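Local coordinates for protein lamina-associated polypeptide 2 isoforms alpha/zeta (Mus musculus, PDB 2V0X) that dimerizes through its C-terminal domain by way of an extensive coiled coil and, as a component of the nuclear lamina, probably binds lamin A and chromatin, at the interface of chains A and B. Numbering follows the deposited sequence. Chains: chain A/B, Lamina-associated polypeptide 2 isoforms alpha/zeta.

Contact 1: the interface of chains A and B. Residues chain A 134-135, 138-139; chain B 11, 163, 166-167.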
# COMPACT_ATOMS: atom_id res chain seq x y z
N LEU A 134 -6.91 -14.32 16.53
CA LEU A 134 -7.00 -13.54 17.76
C LEU A 134 -8.46 -13.47 18.22
O LEU A 134 -8.77 -13.59 19.41
CB LEU A 134 -6.44 -12.15 17.50
CG LEU A 134 -6.67 -10.97 18.44
CD1 LEU A 134 -6.37 -11.35 19.89
CD2 LEU A 134 -5.76 -9.85 17.98
N GLN A 135 -9.35 -13.30 17.25
CA GLN A 135 -10.78 -13.22 17.53
C GLN A 135 -11.30 -14.54 18.10
O GLN A 135 -12.03 -14.55 19.10
CB GLN A 135 -11.53 -12.82 16.25
CG GLN A 135 -12.98 -12.45 16.49
CD GLN A 135 -13.55 -11.54 15.41
OE1 GLN A 135 -13.32 -11.73 14.21
NE2 GLN A 135 -14.29 -10.52 15.84
N ILE A 138 -10.09 -14.95 21.70
CA ILE A 138 -10.81 -14.11 22.66
C ILE A 138 -12.13 -14.77 23.08
O ILE A 138 -12.44 -14.83 24.27
CB ILE A 138 -11.06 -12.69 22.09
CG1 ILE A 138 -9.73 -11.91 22.06
CG2 ILE A 138 -12.07 -11.93 22.95
CD1 ILE A 138 -9.80 -10.62 21.29
N SER A 139 -12.88 -15.28 22.11
CA SER A 139 -14.14 -15.96 22.41
C SER A 139 -13.87 -17.16 23.30
O SER A 139 -14.55 -17.36 24.30
CB SER A 139 -14.83 -16.44 21.13
OG SER A 139 -15.31 -15.36 20.37
N THR B 11 -20.09 -8.02 17.72
CA THR B 11 -19.50 -6.85 17.08
C THR B 11 -20.51 -6.26 16.11
O THR B 11 -21.13 -6.98 15.33
CB THR B 11 -18.21 -7.20 16.31
OG1 THR B 11 -18.45 -8.34 15.47
CG2 THR B 11 -17.09 -7.51 17.25
N TYR B 163 -12.68 -8.06 21.45
CA TYR B 163 -13.31 -8.83 20.38
C TYR B 163 -13.66 -7.89 19.20
O TYR B 163 -13.43 -8.23 18.03
CB TYR B 163 -14.57 -9.51 20.91
CG TYR B 163 -15.20 -10.48 19.94
CD1 TYR B 163 -14.69 -11.77 19.80
CD2 TYR B 163 -16.28 -10.11 19.16
CE1 TYR B 163 -15.25 -12.67 18.91
CE2 TYR B 163 -16.85 -11.00 18.26
CZ TYR B 163 -16.33 -12.28 18.14
OH TYR B 163 -16.88 -13.17 17.24
N ALA B 166 -10.59 -6.65 17.38
CA ALA B 166 -10.07 -7.69 16.48
C ALA B 166 -10.84 -7.73 15.17
O ALA B 166 -10.24 -7.90 14.11
CB ALA B 166 -10.08 -9.09 17.15
N SER B 167 -12.15 -7.56 15.21
CA SER B 167 -12.92 -7.56 13.97
C SER B 167 -12.60 -6.27 13.19
O SER B 167 -12.55 -6.29 11.97
CB SER B 167 -14.42 -7.70 14.23
OG SER B 167 -14.82 -6.79 15.22

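Contact 2: the interface of chains A and B. Residues chain A 7, 156; chain B 139, 142, 146.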
# COMPACT_ATOMS: atom_id res chain seq x y z
N HIS A 7 -1.58 -11.75 34.95
CA HIS A 7 -1.35 -10.34 35.25
C HIS A 7 -0.40 -9.74 34.22
O HIS A 7 -0.83 -9.01 33.31
CB HIS A 7 -0.77 -10.18 36.67
CG HIS A 7 -0.59 -8.76 37.10
ND1 HIS A 7 0.28 -7.89 36.47
CD2 HIS A 7 -1.16 -8.06 38.10
CE1 HIS A 7 0.23 -6.72 37.07
NE2 HIS A 7 -0.63 -6.79 38.06
N LEU A 156 -5.70 -17.57 31.09
CA LEU A 156 -4.52 -16.72 31.10
C LEU A 156 -3.49 -17.18 30.09
O LEU A 156 -2.67 -16.39 29.61
CB LEU A 156 -3.89 -16.69 32.49
CG LEU A 156 -4.58 -15.85 33.56
CD1 LEU A 156 -3.72 -15.88 34.81
CD2 LEU A 156 -4.76 -14.42 33.07
N SER B 139 -4.13 -7.25 28.59
CA SER B 139 -3.44 -7.34 29.86
C SER B 139 -4.36 -6.91 31.00
O SER B 139 -4.32 -7.49 32.08
CB SER B 139 -2.15 -6.52 29.85
OG SER B 139 -2.39 -5.21 29.38
N ALA B 142 -6.42 -9.77 31.83
CA ALA B 142 -5.55 -10.77 32.44
C ALA B 142 -5.42 -10.51 33.93
O ALA B 142 -5.62 -11.41 34.74
CB ALA B 142 -4.16 -10.74 31.78
N ASN B 146 -6.72 -12.68 37.10
CA ASN B 146 -5.52 -13.11 37.81
C ASN B 146 -5.66 -12.77 39.30
O ASN B 146 -5.17 -13.51 40.16
CB ASN B 146 -4.31 -12.40 37.20
CG ASN B 146 -3.08 -12.44 38.08
OD1 ASN B 146 -2.19 -13.26 37.88
ND2 ASN B 146 -2.99 -11.50 39.01

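Contact 1: the interface of chains A and B
Two long helices of the LAP2alpha dimerization coiled coil meet here, helix 100-146 of chain A and helix 152-196 of chain B, with A:Gln135 laid over the ring of B:Tyr163 at the centre. The glutamine leaves its helix with CG anti to the backbone N (chi1 -169°) and continues extended to CD, a course that carries the chain obliquely across the face of the phenol. Its CG lies 3.3 Å from CE1 of B:Tyr163, while the amide nitrogen NE2 stands over one face of the ring, 3.5 Å from CZ and displaced toward the rim. Amide and ring are inclined by 49°, so the two flat groups do not stack in parallel. NE2 lies between the ring face and CB of B:Ser167, one turn on in the same helix. Nearer the backbone, CB of A:Gln135 and CG of A:Leu134 both pack on the methyl of B:Ala166, a small side chain that probably allows the helices to approach closely here. The tyrosine CG is likewise anti to its own nitrogen (chi1 -173°), which swings the ring out across the chain A helix between the aliphatic part of A:Gln135 and A:Ser139, the serine lying beside ring carbon CE1. One turn along chain A from the glutamine, A:Ile138 covers the base of the tyrosine: its CD1 rests near the backbone N of B:Tyr163, and its CG2 lies 4.0 Å from CB of the same residue.

Contact 2: the interface of chains A and B
A:His7 touches B:Asn146 where the N-terminal segment of chain A crosses the end of helix 100-146 of chain B. A:His7 is the first ordered residue of its chain and is itself poorly ordered, so its details are approximate. From B:Asn146 the side chain can be followed outward. CB lies 3.6 Å from the backbone N of A:His7. With CG set anti to the asparagine's own nitrogen (chi1 163°), the amide is carried toward the histidine, and CG comes within 3.5 Å of CB of A:His7. The amide then divides: the carbonyl oxygen OD1 accepts a weak hydrogen bond, 3.3 Å long, from the backbone N of A:His7, whereas ND2 lies beside CB of A:His7 and is 4.0 Å from the imidazole carbon CD2. Ring and amide planes are turned 76° apart, nearly perpendicular, and the imidazole points away from the amide instead of stacking on it. Replacing B:Asn146 by alanine removes the amide, and the backbone N of A:His7 would probably lose its weak acceptor and the poorly ordered histidine some of its packing. One turn back along the same helix, B:Ala142 meets a different element of chain A: CD2 of A:Leu156, from the start of helix 152-196, packs 3.8 Å from its CA and also lies near its carbonyl oxygen. The methyl of B:Ala142 faces the same leucine branch at 3.9 Å from CD2. The patch thus lays the N-terminal segment and the first turns of a helix of one subunit against a helix end of the other, adding a modest contact to the edge of the dimer.

The C-alpha centres of contact 1 and contact 2 lie about 17 Å apart, toward the same end of the elongated dimer. Both pair helix 100-146 of one chain with helix 152-196 of the other, but with the chains exchanged: chain A supplies the former in contact 1 and chain B in contact 2. A:Ser139 lies in contact 1 and its copy B:Ser139 at the margin of contact 2. Because the interface is two-fold symmetric, each contact has a twin. Together they show symmetry-equivalent pairs of helices joining the subunits at different levels, with contact 2 also engaging the N-terminal segment.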